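Putative methyltransferase protein (Bacteroides fragilis, PDB 5BP9) binds S-adenosyl-L-homocysteine and is probably an S-adenosylmethionine-dependent methyltransferase, its substrate not established. Local coordinates at residues A[101-111]-A[119-130]; A[160-171]-A[190-201]. One frame throughout, in Å; residues are numbered along the deposited sequence. Where two conformers were deposited one is given.

Contacts 1 and 2 build adjoining parts of one mixed sheet, and both are largely buried. Contact 1 pairs strands 104-108 and 125-130; contact 2 pairs strand 161-166 with strand 195-202, and strands 104-108 and 161-166 are themselves neighbours, joined for example through Leu-106 O and Leu-165 N. Both pairs are parallel; the middle of contact 2 is mostly apolar, whereas that of contact 1 includes Asp-107 and Ser-127. In contact 1 Gly-109 O and the Asp-130 carboxylate accept hydrogen bonds from S-adenosyl-L-homocysteine, whereas contact 2 touches the ligand through Met-168 and turns the carboxylate of Asp-200 to backbone amides. At the other end, Arg-192 and Asp-162 of contact 2 reach Thr-104 of contact 1.

Contact 1 of 2, residues A[101-111]-A[119-130]; sequences ATGTILDVGAG and LQESGKEVSAID. With SAH (S-adenosyl-L-homocysteine), chain D.
Asp-130 joins the two segments at the ligand: its OD2 accepts the amide of Gly-111 N at 2.9 Å, on the anti side and 32° out of the carboxylate plane. The same oxygen takes the ribose hydroxyl SAH O3' at 2.6 Å, while OD1 takes O2', so one carboxylate spans both hydroxyls. Ser-132 N also donates to OD1, and Gly-109 O accepts the ligand's amino nitrogen. Behind this site the parallel strands 104-108 and 125-130 exchange backbone bonds, such as Asp-107 N to Ser-127 O at 2.8 Å, and Ile-129 O receives Ala-110 N beyond the strand end. At the far end Lys-124, its chain extended beyond CG, brings NZ to Ala-101 O at 2.9 Å, in the carbonyl plane. A water there links Gly-103 O with Glu-125 N.

Ile-105 CG2, on one face of the sheet, meets Leu-119 CD1 of helix 114-121 tip to tip at 4.1 Å. Farther along, Ala-110 CB meets Ala-128 CB at 3.6 Å, with Met-139 of helix 133-142 against both. Leu-106 CD1 rests on Ile-129 CG2 across the other face; CG anti to the backbone N (chi1 180°) leads this branch toward the neighbouring strand.

This is a Rossmann-type beta-alpha-beta unit. Its glycine-containing turn and acidic strand end together hold the cofactor product, and the paired acceptors of Asp-130 suit a ribose diol.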
loop_
_atom_site.group_PDB
_atom_site.type_symbol
_atom_site.label_atom_id
_atom_site.label_comp_id
_atom_site.label_asym_id
_atom_site.label_seq_id
_atom_site.Cartn_x
_atom_site.Cartn_y
_atom_site.Cartn_z
ATOM N N ALA A 101 15.363 0.261 -4.181
ATOM C CA ALA A 101 14.762 -0.890 -4.796
ATOM C C ALA A 101 15.663 -1.429 -5.891
ATOM O O ALA A 101 16.075 -0.683 -6.783
ATOM C CB ALA A 101 13.404 -0.534 -5.367
ATOM N N THR A 102 15.930 -2.735 -5.830
ATOM C CA THR A 102 16.795 -3.380 -6.805
ATOM C C THR A 102 16.222 -4.686 -7.302
ATOM O O THR A 102 15.310 -5.270 -6.710
ATOM C CB THR A 102 18.229 -3.637 -6.257
ATOM O OG1 THR A 102 18.229 -4.623 -5.212
ATOM C CG2 THR A 102 18.836 -2.359 -5.736
ATOM N N GLY A 103 16.796 -5.160 -8.402
ATOM C CA GLY A 103 16.414 -6.459 -8.960
ATOM C C GLY A 103 14.989 -6.449 -9.498
ATOM O O GLY A 103 14.477 -5.433 -9.973
ATOM N N THR A 104 14.337 -7.593 -9.381
ATOM C CA THR A 104 12.969 -7.715 -9.830
ATOM C C THR A 104 12.071 -7.223 -8.701
ATOM O O THR A 104 12.131 -7.726 -7.583
ATOM C CB THR A 104 12.635 -9.149 -10.212
ATOM O OG1 THR A 104 13.551 -9.590 -11.238
ATOM C CG2 THR A 104 11.211 -9.237 -10.752
ATOM N N ILE A 105 11.266 -6.220 -9.026
ATOM C CA ILE A 105 10.507 -5.469 -8.011
ATOM C C ILE A 105 9.001 -5.707 -8.164
ATOM O O ILE A 105 8.481 -5.672 -9.286
ATOM C CB ILE A 105 10.794 -3.961 -8.115
ATOM C CG1 ILE A 105 12.302 -3.711 -7.937
ATOM C CG2 ILE A 105 10.005 -3.155 -7.087
ATOM C CD1 ILE A 105 12.762 -2.457 -8.642
ATOM N N LEU A 106 8.331 -5.931 -7.026
ATOM C CA LEU A 106 6.865 -5.957 -6.968
ATOM C C LEU A 106 6.350 -4.669 -6.330
ATOM O O LEU A 106 6.686 -4.368 -5.166
ATOM C CB LEU A 106 6.366 -7.161 -6.139
ATOM C CG LEU A 106 4.841 -7.276 -6.008
ATOM C CD1 LEU A 106 4.188 -7.455 -7.375
ATOM C CD2 LEU A 106 4.487 -8.417 -5.068
ATOM N N ASP A 107 5.546 -3.934 -7.083
ATOM C CA ASP A 107 4.849 -2.738 -6.588
ATOM C C ASP A 107 3.426 -3.143 -6.162
ATOM O O ASP A 107 2.538 -3.322 -7.008
ATOM C CB ASP A 107 4.857 -1.671 -7.700
ATOM C CG ASP A 107 4.254 -0.370 -7.295
ATOM O OD1 ASP A 107 3.853 -0.198 -6.132
ATOM O OD2 ASP A 107 4.177 0.505 -8.195
ATOM N N VAL A 108 3.245 -3.310 -4.845
ATOM C CA VAL A 108 1.977 -3.818 -4.281
ATOM C C VAL A 108 0.996 -2.661 -4.098
ATOM O O VAL A 108 1.316 -1.646 -3.448
ATOM C CB VAL A 108 2.200 -4.487 -2.914
ATOM C CG1 VAL A 108 0.892 -5.012 -2.358
ATOM C CG2 VAL A 108 3.243 -5.588 -2.987
ATOM N N GLY A 109 -0.210 -2.824 -4.643
ATOM C CA GLY A 109 -1.267 -1.813 -4.530
ATOM C C GLY A 109 -0.844 -0.569 -5.277
ATOM O O GLY A 109 -0.810 0.535 -4.739
ATOM N N ALA A 110 -0.479 -0.766 -6.542
ATOM C CA ALA A 110 0.238 0.249 -7.311
ATOM C C ALA A 110 -0.584 1.480 -7.756
ATOM O O ALA A 110 -0.027 2.500 -8.201
ATOM C CB ALA A 110 0.919 -0.437 -8.469
ATOM N N GLY A 111 -1.910 1.375 -7.666
ATOM C CA GLY A 111 -2.779 2.526 -7.878
ATOM C C GLY A 111 -2.685 3.088 -9.272
ATOM O O GLY A 111 -2.925 2.362 -10.230
ATOM N N LEU A 119 10.101 3.720 -11.460
ATOM C CA LEU A 119 11.066 2.638 -11.493
ATOM C C LEU A 119 11.462 2.264 -12.928
ATOM O O LEU A 119 12.644 2.054 -13.205
ATOM C CB LEU A 119 10.541 1.423 -10.767
ATOM C CG LEU A 119 10.326 1.592 -9.264
ATOM C CD1 LEU A 119 9.386 0.510 -8.751
ATOM C CD2 LEU A 119 11.658 1.573 -8.528
ATOM N N GLN A 120 10.485 2.205 -13.827
ATOM C CA GLN A 120 10.742 1.877 -15.237
ATOM C C GLN A 120 11.699 2.850 -15.836
ATOM O O GLN A 120 12.629 2.479 -16.559
ATOM C CB GLN A 120 9.460 1.891 -16.049
ATOM C CG GLN A 120 8.599 0.692 -15.734
ATOM C CD GLN A 120 7.324 0.546 -16.577
ATOM O OE1 GLN A 120 6.636 -0.449 -16.433
ATOM N NE2 GLN A 120 7.024 1.496 -17.469
ATOM N N GLU A 121 11.502 4.106 -15.486
ATOM C CA GLU A 121 12.383 5.158 -15.991
ATOM C C GLU A 121 13.827 5.078 -15.512
ATOM O O GLU A 121 14.741 5.529 -16.243
ATOM C CB GLU A 121 11.727 6.522 -15.759
ATOM C CG GLU A 121 10.754 6.848 -16.898
ATOM C CD GLU A 121 9.359 7.259 -16.448
ATOM O OE1 GLU A 121 9.261 8.273 -15.717
ATOM O OE2 GLU A 121 8.361 6.575 -16.843
ATOM N N SER A 122 14.055 4.490 -14.344
ATOM C CA SER A 122 15.393 4.156 -13.861
ATOM C C SER A 122 15.977 2.956 -14.590
ATOM O O SER A 122 17.116 2.595 -14.321
ATOM C CB SER A 122 15.341 3.791 -12.372
ATOM O OG SER A 122 14.941 4.889 -11.597
ATOM N N GLY A 123 15.180 2.313 -15.449
ATOM C CA GLY A 123 15.558 1.077 -16.126
ATOM C C GLY A 123 15.351 -0.172 -15.285
ATOM O O GLY A 123 15.882 -1.232 -15.607
ATOM N N LYS A 124 14.573 -0.062 -14.197
ATOM C CA LYS A 124 14.374 -1.183 -13.284
ATOM C C LYS A 124 13.232 -2.086 -13.754
ATOM O O LYS A 124 12.325 -1.647 -14.470
ATOM C CB LYS A 124 14.141 -0.683 -11.844
ATOM C CG LYS A 124 15.365 0.009 -11.228
ATOM C CD LYS A 124 15.113 0.545 -9.827
ATOM C CE LYS A 124 16.308 1.316 -9.304
ATOM N NZ LYS A 124 16.075 1.945 -7.971
ATOM N N GLU A 125 13.311 -3.346 -13.327
ATOM C CA GLU A 125 12.317 -4.365 -13.651
ATOM C C GLU A 125 11.237 -4.382 -12.568
ATOM O O GLU A 125 11.521 -4.686 -11.409
ATOM C CB GLU A 125 12.995 -5.729 -13.741
ATOM C CG GLU A 125 12.108 -6.857 -14.230
ATOM C CD GLU A 125 12.697 -8.216 -13.917
ATOM O OE1 GLU A 125 12.113 -9.217 -14.367
ATOM O OE2 GLU A 125 13.722 -8.275 -13.211
ATOM N N VAL A 126 10.005 -4.070 -12.962
ATOM C CA VAL A 126 8.889 -3.955 -12.012
ATOM C C VAL A 126 7.618 -4.627 -12.531
ATOM O O VAL A 126 7.287 -4.545 -13.730
ATOM C CB VAL A 126 8.627 -2.485 -11.591
ATOM C CG1 VAL A 126 8.320 -1.593 -12.781
ATOM C CG2 VAL A 126 7.506 -2.364 -10.561
ATOM N N SER A 127 6.948 -5.327 -11.607
ATOM C CA SER A 127 5.611 -5.868 -11.795
ATOM C C SER A 127 4.716 -5.114 -10.826
ATOM O O SER A 127 5.073 -4.955 -9.661
ATOM C CB SER A 127 5.610 -7.369 -11.477
ATOM O OG SER A 127 6.329 -8.105 -12.470
ATOM N N ALA A 128 3.574 -4.632 -11.296
ATOM C CA ALA A 128 2.651 -3.876 -10.444
ATOM C C ALA A 128 1.336 -4.658 -10.318
ATOM O O ALA A 128 0.839 -5.216 -11.301
ATOM C CB ALA A 128 2.421 -2.496 -11.053
ATOM N N ILE A 129 0.764 -4.680 -9.110
ATOM C CA ILE A 129 -0.515 -5.360 -8.886
ATOM C C ILE A 129 -1.474 -4.437 -8.137
ATOM O O ILE A 129 -1.050 -3.576 -7.339
ATOM C CB ILE A 129 -0.359 -6.701 -8.143
ATOM C CG1 ILE A 129 0.149 -6.538 -6.700
ATOM C CG2 ILE A 129 0.482 -7.688 -8.954
ATOM C CD1 ILE A 129 -0.017 -7.800 -5.891
ATOM N N ASP A 130 -2.761 -4.602 -8.408
ATOM C CA ASP A 130 -3.803 -3.899 -7.671
ATOM C C ASP A 130 -5.099 -4.661 -7.846
ATOM O O ASP A 130 -5.313 -5.308 -8.866
ATOM C CB ASP A 130 -3.960 -2.435 -8.185
ATOM C CG ASP A 130 -4.512 -1.508 -7.132
ATOM O OD1 ASP A 130 -5.717 -1.664 -6.802
ATOM O OD2 ASP A 130 -3.738 -0.636 -6.630
HETATM N N SAH D . 0.581 2.724 -3.903
HETATM C CA SAH D . -0.396 3.729 -4.475
HETATM C CB SAH D . -1.841 3.557 -3.982
HETATM C CG SAH D . -2.033 3.499 -2.466
HETATM S SD SAH D . -3.733 3.220 -2.063
HETATM C C SAH D . 0.050 5.132 -4.168
HETATM O O SAH D . 1.028 5.343 -3.459
HETATM O OXT SAH D . -0.533 6.121 -4.609
HETATM C "C5'" SAH D . -3.759 1.471 -1.766
HETATM C "C4'" SAH D . -3.936 0.659 -3.043
HETATM O "O4'" SAH D . -3.853 -0.740 -2.697
HETATM C "C3'" SAH D . -5.263 0.827 -3.777
HETATM O "O3'" SAH D . -5.020 1.120 -5.172
HETATM C "C2'" SAH D . -5.981 -0.502 -3.564
HETATM O "O2'" SAH D . -6.913 -0.864 -4.564
HETATM C "C1'" SAH D . -4.830 -1.475 -3.448
HETATM N N9 SAH D . -5.078 -2.739 -2.738
HETATM C C8 SAH D . -5.788 -2.899 -1.609
HETATM N N7 SAH D . -5.800 -4.115 -1.153
HETATM C C5 SAH D . -5.011 -4.814 -2.045
HETATM C C6 SAH D . -4.621 -6.158 -2.137
HETATM N N6 SAH D . -4.987 -7.091 -1.242
HETATM N N1 SAH D . -3.823 -6.530 -3.176
HETATM C C2 SAH D . -3.461 -5.594 -4.079
HETATM N N3 SAH D . -3.775 -4.287 -4.082
HETATM C C4 SAH D . -4.566 -3.951 -3.043
HETATM O O HOH W 1 15.680 -3.598 -11.545
#

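Contact 2 of 2, residues A[160-171]-A[190-201]; sequences TFDTILMLMNGS and LLRPDGCILMDS. With SAH (S-adenosyl-L-homocysteine), chain D.
Asp-200 grips the turn after strand 161-166 through backbone amides: OD2 accepts Asn-169 N at 3.0 Å on its syn side, and OD1 takes Gly-170 N at 3.2 Å from above the carboxylate plane. Its CG sits between the backbone N and the carbonyl carbon (chi1 75°), which carries the carboxylate across to the turn. Next to it Ser-201 OG donates to Asn-169 OD1 at 2.9 Å; strand 236-244 meets the same corner, Leu-244 O accepting from Asn-169 ND2 and Ser-171 OG. The turn also carries Met-168, a selenomethionine whose CB lies, in the conformer given, 3.2 Å from SAH O.

Behind the turn, strands 163-166 and 195-201 run parallel, with bonds such as Met-166 N to Leu-198 O. On one face Met-166 and Met-199, also selenomethionines, lie side by side under Phe-183 of helix 180-190. Ile-164 CD1 reaches Leu-191 CD2 at 3.6 Å and also touches Leu-190 CB, the Ile-164 and Leu-190 side chains crossing at about a right angle. Leu-165 and Leu-198 lie alongside each other on the opposite face.

At the far end Arg-192 NE donates to Thr-160 OG1 at 2.9 Å, almost straight (172°) and in the guanidinium plane. Its NH1 forms a salt bridge with Asp-162 OD2, with a weak hydrogen bond, the carboxylate and guanidinium planes 83° apart; that oxygen also accepts Thr-104 N.

Aspartate and arginine thus brace opposite ends of an apolar strand pair, and the two amides donating to the Asp-200 carboxylate would be expected to stabilise its negative charge.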
loop_
_atom_site.group_PDB
_atom_site.type_symbol
_atom_site.label_atom_id
_atom_site.label_comp_id
_atom_site.label_asym_id
_atom_site.label_seq_id
_atom_site.Cartn_x
_atom_site.Cartn_y
_atom_site.Cartn_z
ATOM N N THR A 160 8.423 -14.462 -7.969
ATOM C CA THR A 160 9.410 -14.122 -6.937
ATOM C C THR A 160 10.131 -12.817 -7.266
ATOM O O THR A 160 10.240 -12.410 -8.423
ATOM C CB THR A 160 10.418 -15.248 -6.652
ATOM O OG1 THR A 160 11.286 -15.421 -7.784
ATOM C CG2 THR A 160 9.703 -16.510 -6.319
ATOM N N PHE A 161 10.565 -12.157 -6.196
ATOM C CA PHE A 161 11.042 -10.795 -6.253
ATOM C C PHE A 161 12.238 -10.579 -5.353
ATOM O O PHE A 161 12.335 -11.149 -4.276
ATOM C CB PHE A 161 9.912 -9.841 -5.847
ATOM C CG PHE A 161 8.702 -9.961 -6.745
ATOM C CD1 PHE A 161 8.684 -9.317 -7.955
ATOM C CD2 PHE A 161 7.640 -10.798 -6.418
ATOM C CE1 PHE A 161 7.640 -9.462 -8.831
ATOM C CE2 PHE A 161 6.561 -10.937 -7.288
ATOM C CZ PHE A 161 6.572 -10.260 -8.500
ATOM N N ASP A 162 13.126 -9.698 -5.813
ATOM C CA ASP A 162 14.221 -9.194 -4.985
ATOM C C ASP A 162 13.794 -8.076 -4.043
ATOM O O ASP A 162 14.337 -7.963 -2.945
ATOM C CB ASP A 162 15.362 -8.717 -5.860
ATOM C CG ASP A 162 15.901 -9.834 -6.753
ATOM O OD1 ASP A 162 16.499 -10.795 -6.188
ATOM O OD2 ASP A 162 15.698 -9.754 -7.991
ATOM N N THR A 163 12.840 -7.260 -4.480
ATOM C CA THR A 163 12.312 -6.157 -3.647
ATOM C C THR A 163 10.792 -6.144 -3.775
ATOM O O THR A 163 10.259 -6.203 -4.888
ATOM C CB THR A 163 12.853 -4.779 -4.067
ATOM O OG1 THR A 163 14.275 -4.823 -4.194
ATOM C CG2 THR A 163 12.528 -3.723 -3.022
ATOM N N ILE A 164 10.123 -6.098 -2.631
ATOM C CA ILE A 164 8.668 -5.932 -2.567
ATOM C C ILE A 164 8.380 -4.570 -1.932
ATOM O O ILE A 164 8.806 -4.308 -0.807
ATOM C CB ILE A 164 8.003 -7.072 -1.792
ATOM C CG1 ILE A 164 8.306 -8.423 -2.511
ATOM C CG2 ILE A 164 6.496 -6.809 -1.678
ATOM C CD1 ILE A 164 7.725 -9.651 -1.833
ATOM N N LEU A 165 7.693 -3.703 -2.682
ATOM C CA LEU A 165 7.398 -2.334 -2.241
ATOM C C LEU A 165 5.965 -2.229 -1.761
ATOM O O LEU A 165 5.042 -2.531 -2.502
ATOM C CB LEU A 165 7.593 -1.326 -3.377
ATOM C CG LEU A 165 8.987 -1.158 -3.943
ATOM C CD1 LEU A 165 8.952 -0.171 -5.098
ATOM C CD2 LEU A 165 9.933 -0.676 -2.856
HETATM N N MSE A 166 5.809 -1.803 -0.501
HETATM C CA MSE A 166 4.491 -1.527 0.070
HETATM C C MSE A 166 4.529 -0.134 0.612
HETATM O O MSE A 166 4.952 0.114 1.758
HETATM C CB MSE A 166 4.239 -2.576 1.101
HETATM C CG MSE A 166 4.118 -3.913 0.387
HETATM SE SE MSE A 166 3.827 -5.364 1.656
HETATM C CE MSE A 166 1.872 -5.085 1.821
ATOM N N LEU A 167 4.115 0.802 -0.243
ATOM C CA LEU A 167 4.266 2.241 0.022
ATOM C C LEU A 167 2.924 2.972 0.103
ATOM O O LEU A 167 1.934 2.498 -0.420
ATOM C CB LEU A 167 5.146 2.858 -1.050
ATOM C CG LEU A 167 6.559 2.276 -1.158
ATOM C CD1 LEU A 167 7.289 2.947 -2.323
ATOM C CD2 LEU A 167 7.352 2.405 0.126
HETATM N N MSE A 168 2.965 4.135 0.749
HETATM C CA MSE A 168 1.800 4.967 1.037
HETATM C C MSE A 168 0.963 4.264 2.089
HETATM O O MSE A 168 -0.175 3.807 1.841
HETATM C CB MSE A 168 1.036 5.334 -0.227
HETATM C CG MSE A 168 0.333 6.672 -0.040
HETATM SE SE MSE A 168 -0.936 6.550 1.467
HETATM C CE MSE A 168 -1.412 8.462 1.488
ATOM N N ASN A 169 1.512 4.227 3.294
ATOM C CA ASN A 169 1.013 3.365 4.344
ATOM C C ASN A 169 0.883 1.942 3.836
ATOM O O ASN A 169 -0.219 1.374 3.742
ATOM C CB ASN A 169 -0.308 3.837 4.961
ATOM C CG ASN A 169 -0.581 3.122 6.253
ATOM O OD1 ASN A 169 0.275 3.127 7.133
ATOM N ND2 ASN A 169 -1.739 2.458 6.373
ATOM N N GLY A 170 2.041 1.369 3.511
ATOM C CA GLY A 170 2.136 0.042 2.970
ATOM C C GLY A 170 1.591 -1.051 3.839
ATOM O O GLY A 170 1.169 -2.076 3.337
ATOM N N SER A 171 1.554 -0.826 5.151
ATOM C CA SER A 171 0.943 -1.775 6.050
ATOM C C SER A 171 -0.565 -1.924 5.832
ATOM O O SER A 171 -1.152 -2.911 6.242
ATOM C CB SER A 171 1.202 -1.359 7.488
ATOM O OG SER A 171 0.790 -0.042 7.710
ATOM N N LEU A 190 6.988 -15.177 -1.941
ATOM C CA LEU A 190 7.295 -14.178 -2.959
ATOM C C LEU A 190 8.723 -13.650 -2.976
ATOM O O LEU A 190 9.131 -13.044 -3.973
ATOM C CB LEU A 190 6.329 -12.977 -2.801
ATOM C CG LEU A 190 4.832 -13.209 -3.024
ATOM C CD1 LEU A 190 4.084 -11.916 -2.783
ATOM C CD2 LEU A 190 4.538 -13.783 -4.421
ATOM N N LEU A 191 9.472 -13.858 -1.898
ATOM C CA LEU A 191 10.814 -13.300 -1.805
ATOM C C LEU A 191 11.894 -14.241 -2.301
ATOM O O LEU A 191 11.942 -15.416 -1.904
ATOM C CB LEU A 191 11.144 -12.897 -0.378
ATOM C CG LEU A 191 10.494 -11.621 0.117
ATOM C CD1 LEU A 191 10.687 -11.467 1.623
ATOM C CD2 LEU A 191 11.023 -10.387 -0.602
ATOM N N ARG A 192 12.769 -13.701 -3.140
ATOM C CA ARG A 192 13.997 -14.411 -3.520
ATOM C C ARG A 192 14.977 -14.402 -2.360
ATOM O O ARG A 192 14.868 -13.569 -1.449
ATOM C CB ARG A 192 14.619 -13.758 -4.738
ATOM C CG ARG A 192 13.746 -13.931 -5.952
ATOM C CD ARG A 192 14.265 -13.256 -7.187
ATOM N NE ARG A 192 13.361 -13.459 -8.318
ATOM C CZ ARG A 192 13.478 -12.873 -9.511
ATOM N NH1 ARG A 192 14.480 -12.057 -9.787
ATOM N NH2 ARG A 192 12.573 -13.104 -10.442
ATOM N N PRO A 193 15.973 -15.306 -2.397
ATOM C CA PRO A 193 17.054 -15.237 -1.401
ATOM C C PRO A 193 17.693 -13.856 -1.347
ATOM O O PRO A 193 17.908 -13.226 -2.395
ATOM C CB PRO A 193 18.062 -16.246 -1.932
ATOM C CG PRO A 193 17.237 -17.248 -2.641
ATOM C CD PRO A 193 16.150 -16.461 -3.304
ATOM N N ASP A 194 17.912 -13.378 -0.127
ATOM C CA ASP A 194 18.416 -12.019 0.148
ATOM C C ASP A 194 17.498 -10.885 -0.305
ATOM O O ASP A 194 17.925 -9.723 -0.340
ATOM C CB ASP A 194 19.821 -11.819 -0.417
ATOM C CG ASP A 194 20.797 -12.860 0.087
ATOM O OD1 ASP A 194 20.748 -13.240 1.289
ATOM O OD2 ASP A 194 21.601 -13.305 -0.741
ATOM N N GLY A 195 16.241 -11.219 -0.617
ATOM C CA GLY A 195 15.249 -10.215 -0.969
ATOM C C GLY A 195 14.813 -9.405 0.230
ATOM O O GLY A 195 15.090 -9.771 1.371
ATOM N N CYS A 196 14.116 -8.304 -0.024
ATOM C CA CYS A 196 13.583 -7.507 1.077
ATOM C C CYS A 196 12.248 -6.880 0.730
ATOM O O CYS A 196 11.876 -6.769 -0.446
ATOM C CB CYS A 196 14.590 -6.457 1.537
ATOM S SG CYS A 196 14.691 -4.995 0.510
ATOM N N ILE A 197 11.537 -6.505 1.784
ATOM C CA ILE A 197 10.299 -5.736 1.684
ATOM C C ILE A 197 10.632 -4.351 2.227
ATOM O O ILE A 197 11.220 -4.239 3.314
ATOM C CB ILE A 197 9.210 -6.334 2.573
ATOM C CG1 ILE A 197 8.955 -7.800 2.226
ATOM C CG2 ILE A 197 7.921 -5.537 2.463
ATOM C CD1 ILE A 197 8.530 -8.621 3.421
ATOM N N LEU A 198 10.228 -3.323 1.491
ATOM C CA LEU A 198 10.331 -1.930 1.941
ATOM C C LEU A 198 8.909 -1.434 2.169
ATOM O O LEU A 198 8.089 -1.412 1.243
ATOM C CB LEU A 198 11.069 -1.087 0.901
ATOM C CG LEU A 198 12.499 -1.544 0.622
ATOM C CD1 LEU A 198 13.079 -0.742 -0.547
ATOM C CD2 LEU A 198 13.383 -1.424 1.849
HETATM N N MSE A 199 8.620 -1.060 3.406
HETATM C CA MSE A 199 7.251 -0.710 3.840
HETATM C C MSE A 199 7.278 0.529 4.676
HETATM O O MSE A 199 8.066 0.618 5.606
HETATM C CB MSE A 199 6.687 -1.865 4.698
HETATM C CG MSE A 199 5.273 -1.596 5.266
HETATM SE SE MSE A 199 4.752 -2.971 6.583
HETATM C CE MSE A 199 4.203 -4.053 5.086
ATOM N N ASP A 200 6.388 1.468 4.383
ATOM C CA ASP A 200 6.211 2.627 5.238
ATOM C C ASP A 200 4.910 2.501 6.032
ATOM O O ASP A 200 3.951 1.869 5.604
ATOM C CB ASP A 200 6.232 3.918 4.435
ATOM C CG ASP A 200 4.953 4.131 3.668
ATOM O OD1 ASP A 200 4.539 3.235 2.922
ATOM O OD2 ASP A 200 4.289 5.141 3.852
ATOM N N SER A 201 4.917 3.089 7.216
ATOM C CA SER A 201 3.690 3.247 8.003
ATOM C C SER A 201 3.843 4.425 8.962
ATOM O O SER A 201 4.755 5.234 8.835
ATOM C CB SER A 201 3.359 1.941 8.746
ATOM O OG SER A 201 1.999 1.946 9.182
HETATM N N SAH D . 0.581 2.724 -3.903
HETATM C CA SAH D . -0.396 3.729 -4.475
HETATM C CB SAH D . -1.841 3.557 -3.982
HETATM C CG SAH D . -2.033 3.499 -2.466
HETATM S SD SAH D . -3.733 3.220 -2.063
HETATM C C SAH D . 0.050 5.132 -4.168
HETATM O O SAH D . 1.028 5.343 -3.459
HETATM O OXT SAH D . -0.533 6.121 -4.609
HETATM C "C5'" SAH D . -3.759 1.471 -1.766
HETATM C "C4'" SAH D . -3.936 0.659 -3.043
HETATM O "O4'" SAH D . -3.853 -0.740 -2.697
HETATM C "C3'" SAH D . -5.263 0.827 -3.777
HETATM O "O3'" SAH D . -5.020 1.120 -5.172
HETATM C "C2'" SAH D . -5.981 -0.502 -3.564
HETATM O "O2'" SAH D . -6.913 -0.864 -4.564
HETATM C "C1'" SAH D . -4.830 -1.475 -3.448
HETATM N N9 SAH D . -5.078 -2.739 -2.738
HETATM C C8 SAH D . -5.788 -2.899 -1.609
HETATM N N7 SAH D . -5.800 -4.115 -1.153
HETATM C C5 SAH D . -5.011 -4.814 -2.045
HETATM C C6 SAH D . -4.621 -6.158 -2.137
HETATM N N6 SAH D . -4.987 -7.091 -1.242
HETATM N N1 SAH D . -3.823 -6.530 -3.176
HETATM C C2 SAH D . -3.461 -5.594 -4.079
HETATM N N3 SAH D . -3.775 -4.287 -4.082
HETATM C C4 SAH D . -4.566 -3.951 -3.043
HETATM O O HOH W 2 17.312 -10.769 -3.662
#